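Local coordinates for adhesion and penetration protein autotransporter (Haemophilus influenzae, PDB 3SYJ) that promotes bacterial adherence to and invasion of host cells, self-associates between bacteria to drive aggregation, and is probably a serine protease, at residues N575-F589 and F627-V641. Residues are numbered along the deposited sequence; the frame is centred on the assembly and turned at random.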
loop_
_atom_site.group_PDB
_atom_site.type_symbol
_atom_site.label_atom_id
_atom_site.label_comp_id
_atom_site.label_asym_id
_atom_site.label_seq_id
_atom_site.Cartn_x
_atom_site.Cartn_y
_atom_site.Cartn_z
ATOM N N ASN A 575 -20.499 -21.594 -9.112
ATOM C CA ASN A 575 -19.189 -21.274 -9.656
ATOM C C ASN A 575 -19.382 -20.332 -10.832
ATOM O O ASN A 575 -19.106 -20.688 -11.974
ATOM C CB ASN A 575 -18.464 -22.537 -10.110
ATOM C CG ASN A 575 -17.015 -22.276 -10.450
ATOM O OD1 ASN A 575 -16.448 -22.902 -11.348
ATOM N ND2 ASN A 575 -16.404 -21.341 -9.733
ATOM N N LEU A 576 -19.862 -19.128 -10.547
ATOM C CA LEU A 576 -20.357 -18.249 -11.596
ATOM C C LEU A 576 -19.330 -17.302 -12.172
ATOM O O LEU A 576 -18.726 -16.508 -11.456
ATOM C CB LEU A 576 -21.544 -17.431 -11.099
ATOM C CG LEU A 576 -22.830 -18.219 -10.893
ATOM C CD1 LEU A 576 -23.866 -17.360 -10.198
ATOM C CD2 LEU A 576 -23.345 -18.720 -12.219
ATOM N N LYS A 577 -19.156 -17.387 -13.484
ATOM C CA LYS A 577 -18.484 -16.343 -14.227
ATOM C C LYS A 577 -19.578 -15.326 -14.536
ATOM O O LYS A 577 -20.181 -15.347 -15.607
ATOM C CB LYS A 577 -17.897 -16.912 -15.511
ATOM C CG LYS A 577 -16.425 -16.606 -15.703
ATOM C CD LYS A 577 -15.556 -17.508 -14.829
ATOM C CE LYS A 577 -14.076 -17.135 -14.944
ATOM N NZ LYS A 577 -13.171 -18.253 -14.548
ATOM N N GLY A 578 -19.853 -14.461 -13.567
ATOM C CA GLY A 578 -20.997 -13.577 -13.619
ATOM C C GLY A 578 -21.416 -13.216 -12.211
ATOM O O GLY A 578 -20.691 -13.484 -11.252
ATOM N N ASP A 579 -22.594 -12.619 -12.078
ATOM C CA ASP A 579 -23.021 -12.074 -10.804
ATOM C C ASP A 579 -24.243 -12.778 -10.261
ATOM O O ASP A 579 -24.951 -13.467 -10.995
ATOM C CB ASP A 579 -23.379 -10.598 -10.959
ATOM C CG ASP A 579 -22.211 -9.757 -11.390
ATOM O OD1 ASP A 579 -21.057 -10.195 -11.206
ATOM O OD2 ASP A 579 -22.455 -8.651 -11.909
ATOM N N ILE A 580 -24.483 -12.578 -8.969
ATOM C CA ILE A 580 -25.750 -12.922 -8.346
ATOM C C ILE A 580 -26.376 -11.622 -7.863
ATOM O O ILE A 580 -25.746 -10.850 -7.127
ATOM C CB ILE A 580 -25.575 -13.894 -7.152
ATOM C CG1 ILE A 580 -25.010 -15.234 -7.623
ATOM C CG2 ILE A 580 -26.899 -14.119 -6.438
ATOM C CD1 ILE A 580 -24.738 -16.212 -6.495
ATOM N N THR A 581 -27.614 -11.387 -8.292
ATOM C CA THR A 581 -28.349 -10.168 -7.967
ATOM C C THR A 581 -29.621 -10.458 -7.176
ATOM O O THR A 581 -30.417 -11.319 -7.554
ATOM C CB THR A 581 -28.739 -9.412 -9.254
ATOM O OG1 THR A 581 -27.549 -9.042 -9.960
ATOM C CG2 THR A 581 -29.563 -8.160 -8.926
ATOM N N GLN A 582 -29.815 -9.733 -6.082
ATOM C CA GLN A 582 -31.047 -9.856 -5.314
ATOM C C GLN A 582 -31.781 -8.516 -5.244
ATOM O O GLN A 582 -31.200 -7.495 -4.869
ATOM C CB GLN A 582 -30.751 -10.377 -3.911
ATOM C CG GLN A 582 -31.984 -10.541 -3.051
ATOM C CD GLN A 582 -31.648 -10.990 -1.647
ATOM O OE1 GLN A 582 -30.478 -11.129 -1.293
ATOM N NE2 GLN A 582 -32.674 -11.216 -0.835
ATOM N N THR A 583 -33.058 -8.516 -5.603
ATOM C CA THR A 583 -33.828 -7.276 -5.608
ATOM C C THR A 583 -34.768 -7.172 -4.417
ATOM O O THR A 583 -35.253 -6.090 -4.100
ATOM C CB THR A 583 -34.657 -7.135 -6.890
ATOM O OG1 THR A 583 -35.635 -8.180 -6.942
ATOM C CG2 THR A 583 -33.760 -7.227 -8.120
ATOM N N LYS A 584 -35.022 -8.293 -3.753
ATOM C CA LYS A 584 -36.003 -8.322 -2.678
ATOM C C LYS A 584 -36.017 -9.690 -2.007
ATOM O O LYS A 584 -35.315 -10.602 -2.432
ATOM C CB LYS A 584 -37.392 -8.008 -3.240
ATOM C CG LYS A 584 -38.420 -7.606 -2.199
ATOM C CD LYS A 584 -39.765 -7.346 -2.845
ATOM C CE LYS A 584 -39.659 -6.246 -3.882
ATOM N NZ LYS A 584 -40.995 -5.750 -4.301
ATOM N N GLY A 585 -36.818 -9.832 -0.958
ATOM C CA GLY A 585 -37.007 -11.124 -0.328
ATOM C C GLY A 585 -35.802 -11.558 0.470
ATOM O O GLY A 585 -34.976 -10.735 0.855
ATOM N N LYS A 586 -35.711 -12.858 0.725
ATOM C CA LYS A 586 -34.621 -13.408 1.515
ATOM C C LYS A 586 -33.850 -14.448 0.720
ATOM O O LYS A 586 -34.441 -15.322 0.086
ATOM C CB LYS A 586 -35.145 -13.999 2.829
ATOM C CG LYS A 586 -35.819 -12.967 3.721
ATOM C CD LYS A 586 -36.172 -13.537 5.081
ATOM C CE LYS A 586 -37.369 -14.477 5.013
ATOM N NZ LYS A 586 -38.663 -13.762 5.171
ATOM N N LEU A 587 -32.523 -14.335 0.754
ATOM C CA LEU A 587 -31.652 -15.231 0.009
ATOM C C LEU A 587 -30.637 -15.866 0.957
ATOM O O LEU A 587 -29.843 -15.162 1.582
ATOM C CB LEU A 587 -30.943 -14.461 -1.108
ATOM C CG LEU A 587 -29.955 -15.219 -1.994
ATOM C CD1 LEU A 587 -30.650 -16.359 -2.727
ATOM C CD2 LEU A 587 -29.300 -14.265 -2.979
ATOM N N PHE A 588 -30.669 -17.194 1.065
ATOM C CA PHE A 588 -29.789 -17.913 1.984
ATOM C C PHE A 588 -28.755 -18.723 1.231
ATOM O O PHE A 588 -29.097 -19.504 0.346
ATOM C CB PHE A 588 -30.591 -18.859 2.893
ATOM C CG PHE A 588 -31.115 -18.206 4.147
ATOM C CD1 PHE A 588 -32.079 -17.216 4.077
ATOM C CD2 PHE A 588 -30.651 -18.589 5.393
ATOM C CE1 PHE A 588 -32.563 -16.613 5.228
ATOM C CE2 PHE A 588 -31.135 -17.994 6.546
ATOM C CZ PHE A 588 -32.093 -17.009 6.460
ATOM N N PHE A 589 -27.488 -18.522 1.578
ATOM C CA PHE A 589 -26.417 -19.414 1.144
ATOM C C PHE A 589 -26.106 -20.318 2.321
ATOM O O PHE A 589 -25.734 -19.844 3.394
ATOM C CB PHE A 589 -25.166 -18.631 0.748
ATOM C CG PHE A 589 -25.375 -17.682 -0.396
ATOM C CD1 PHE A 589 -25.065 -18.058 -1.693
ATOM C CD2 PHE A 589 -25.875 -16.412 -0.171
ATOM C CE1 PHE A 589 -25.251 -17.180 -2.750
ATOM C CE2 PHE A 589 -26.069 -15.533 -1.211
ATOM C CZ PHE A 589 -25.757 -15.916 -2.509
ATOM N N PHE A 627 -19.347 -21.263 -2.265
ATOM C CA PHE A 627 -20.039 -20.445 -3.238
ATOM C C PHE A 627 -19.066 -19.448 -3.837
ATOM O O PHE A 627 -18.202 -18.910 -3.143
ATOM C CB PHE A 627 -21.216 -19.723 -2.592
ATOM C CG PHE A 627 -22.325 -20.638 -2.170
ATOM C CD1 PHE A 627 -23.241 -21.109 -3.096
ATOM C CD2 PHE A 627 -22.455 -21.030 -0.847
ATOM C CE1 PHE A 627 -24.272 -21.947 -2.709
ATOM C CE2 PHE A 627 -23.482 -21.870 -0.454
ATOM C CZ PHE A 627 -24.391 -22.326 -1.388
ATOM N N LYS A 628 -19.203 -19.222 -5.135
ATOM C CA LYS A 628 -18.350 -18.282 -5.836
ATOM C C LYS A 628 -19.086 -17.575 -6.963
ATOM O O LYS A 628 -19.804 -18.195 -7.751
ATOM C CB LYS A 628 -17.120 -18.986 -6.403
ATOM C CG LYS A 628 -16.195 -18.053 -7.163
ATOM C CD LYS A 628 -14.836 -18.695 -7.403
ATOM C CE LYS A 628 -13.970 -17.810 -8.298
ATOM N NZ LYS A 628 -12.794 -18.532 -8.861
ATOM N N ALA A 629 -18.903 -16.267 -7.021
ATOM C CA ALA A 629 -19.371 -15.480 -8.137
ATOM C C ALA A 629 -18.396 -14.322 -8.290
ATOM O O ALA A 629 -17.518 -14.131 -7.446
ATOM C CB ALA A 629 -20.781 -14.970 -7.879
ATOM N N GLU A 630 -18.537 -13.563 -9.370
ATOM C CA GLU A 630 -17.775 -12.328 -9.532
ATOM C C GLU A 630 -18.297 -11.250 -8.569
ATOM O O GLU A 630 -17.554 -10.738 -7.736
ATOM C CB GLU A 630 -17.776 -11.877 -11.005
ATOM C CG GLU A 630 -17.005 -12.857 -11.915
ATOM C CD GLU A 630 -16.989 -12.490 -13.400
ATOM O OE1 GLU A 630 -17.693 -11.552 -13.817
ATOM O OE2 GLU A 630 -16.264 -13.163 -14.165
ATOM N N ASN A 631 -19.582 -10.933 -8.660
ATOM C CA ASN A 631 -20.170 -9.971 -7.740
ATOM C C ASN A 631 -21.466 -10.469 -7.134
ATOM O O ASN A 631 -22.238 -11.176 -7.782
ATOM C CB ASN A 631 -20.437 -8.631 -8.430
ATOM C CG ASN A 631 -19.188 -8.021 -9.037
ATOM O OD1 ASN A 631 -18.503 -7.207 -8.408
ATOM N ND2 ASN A 631 -18.881 -8.415 -10.268
ATOM N N PHE A 632 -21.694 -10.092 -5.882
ATOM C CA PHE A 632 -22.994 -10.233 -5.259
ATOM C C PHE A 632 -23.588 -8.836 -5.144
ATOM O O PHE A 632 -23.125 -8.015 -4.358
ATOM C CB PHE A 632 -22.876 -10.864 -3.872
ATOM C CG PHE A 632 -22.164 -12.185 -3.866
ATOM C CD1 PHE A 632 -22.863 -13.366 -4.068
ATOM C CD2 PHE A 632 -20.794 -12.244 -3.655
ATOM C CE1 PHE A 632 -22.209 -14.580 -4.068
ATOM C CE2 PHE A 632 -20.130 -13.454 -3.649
ATOM C CZ PHE A 632 -20.836 -14.628 -3.856
ATOM N N GLN A 633 -24.605 -8.562 -5.945
ATOM C CA GLN A 633 -25.260 -7.271 -5.892
ATOM C C GLN A 633 -26.580 -7.429 -5.168
ATOM O O GLN A 633 -27.570 -7.874 -5.747
ATOM C CB GLN A 633 -25.479 -6.726 -7.304
ATOM C CG GLN A 633 -24.317 -7.015 -8.230
ATOM C CD GLN A 633 -24.358 -6.202 -9.508
ATOM O OE1 GLN A 633 -25.171 -5.285 -9.652
ATOM N NE2 GLN A 633 -23.470 -6.531 -10.446
ATOM N N ILE A 634 -26.586 -7.082 -3.892
ATOM C CA ILE A 634 -27.804 -7.138 -3.108
ATOM C C ILE A 634 -28.425 -5.751 -3.177
ATOM O O ILE A 634 -28.091 -4.877 -2.383
ATOM C CB ILE A 634 -27.505 -7.543 -1.650
ATOM C CG1 ILE A 634 -26.488 -8.688 -1.617
ATOM C CG2 ILE A 634 -28.778 -7.924 -0.909
ATOM C CD1 ILE A 634 -26.854 -9.880 -2.498
ATOM N N LYS A 635 -29.300 -5.553 -4.161
ATOM C CA LYS A 635 -29.906 -4.251 -4.428
ATOM C C LYS A 635 -31.142 -4.010 -3.571
ATOM O O LYS A 635 -31.719 -2.923 -3.585
ATOM C CB LYS A 635 -30.296 -4.138 -5.902
ATOM C CG LYS A 635 -29.140 -4.292 -6.878
ATOM C CD LYS A 635 -29.620 -4.076 -8.303
ATOM C CE LYS A 635 -28.473 -4.131 -9.299
ATOM N NZ LYS A 635 -28.979 -3.964 -10.689
ATOM N N GLY A 636 -31.557 -5.030 -2.834
ATOM C CA GLY A 636 -32.729 -4.913 -1.992
ATOM C C GLY A 636 -32.981 -6.232 -1.311
ATOM O O GLY A 636 -32.460 -7.259 -1.741
ATOM N N GLY A 637 -33.774 -6.209 -0.247
ATOM C CA GLY A 637 -34.025 -7.402 0.534
ATOM C C GLY A 637 -32.877 -7.771 1.462
ATOM O O GLY A 637 -32.137 -6.911 1.946
ATOM N N SER A 638 -32.728 -9.067 1.705
ATOM C CA SER A 638 -31.770 -9.549 2.675
ATOM C C SER A 638 -31.058 -10.821 2.202
ATOM O O SER A 638 -31.707 -11.815 1.857
ATOM C CB SER A 638 -32.491 -9.814 3.992
ATOM O OG SER A 638 -31.571 -9.796 5.073
ATOM N N ALA A 639 -29.727 -10.772 2.186
ATOM C CA ALA A 639 -28.877 -11.922 1.858
ATOM C C ALA A 639 -28.210 -12.477 3.118
ATOM O O ALA A 639 -27.594 -11.733 3.875
ATOM C CB ALA A 639 -27.812 -11.529 0.827
ATOM N N VAL A 640 -28.318 -13.784 3.338
ATOM C CA VAL A 640 -27.764 -14.386 4.548
ATOM C C VAL A 640 -26.857 -15.558 4.209
ATOM O O VAL A 640 -27.259 -16.470 3.485
ATOM C CB VAL A 640 -28.876 -14.880 5.491
ATOM C CG1 VAL A 640 -28.275 -15.470 6.769
ATOM C CG2 VAL A 640 -29.845 -13.755 5.821
ATOM N N VAL A 641 -25.630 -15.525 4.718
ATOM C CA VAL A 641 -24.721 -16.661 4.584
ATOM C C VAL A 641 -24.731 -17.423 5.905
ATOM O O VAL A 641 -24.272 -16.914 6.929
ATOM C CB VAL A 641 -23.294 -16.215 4.234
ATOM C CG1 VAL A 641 -22.402 -17.423 3.976
ATOM C CG2 VAL A 641 -23.312 -15.285 3.022
HETATM O O HOH W 1 -19.587 -9.762 -13.575
#
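F589 meets two aromatic rings of 627-641 in the buried interior. Its CD1 edge points at the face of F627, 3.8 Å from F627 CG, with the planes 76° apart, a T-shaped pair; F632 directs an edge at the F589 face, offset edge-to-face, the centroids 5.8 Å apart. The CD1 methyl of I580 reaches the F589 rim in its plane and lies 3.9 Å from F632 CE1. Also inside, Q582 is fully extended, CG anti to the backbone N (chi1 -180°), which carries its amide across the corner: NE2 donates to S638 O at 2.9 Å and to K584 O, both lying in the amide plane, so two bonds fix the rotation of this buried group. S638 O also accepts from L587 N. Parallel strands 579-582 and 631-634, and likewise 586-589 and 638-641, stack as successive coils of the beta-solenoid passenger domain; their axes approach to 4.7 Å in both pairs. The outward end at D579, N631, Q633 and E630 is looser and polar. D579 OD1 takes a bond from N631 ND2 at 3.0 Å, from 34° outside the carboxylate plane, and OD2 takes a weak one from Q633 NE2. Water bridges D579 OD1 to E630 OE1, probably easing the proximity of two acids; E630 also pairs with R554. On the same face, V640 CB lies closely over the buried, apolar F588 ring, 3.9 Å from its centroid (CH-pi).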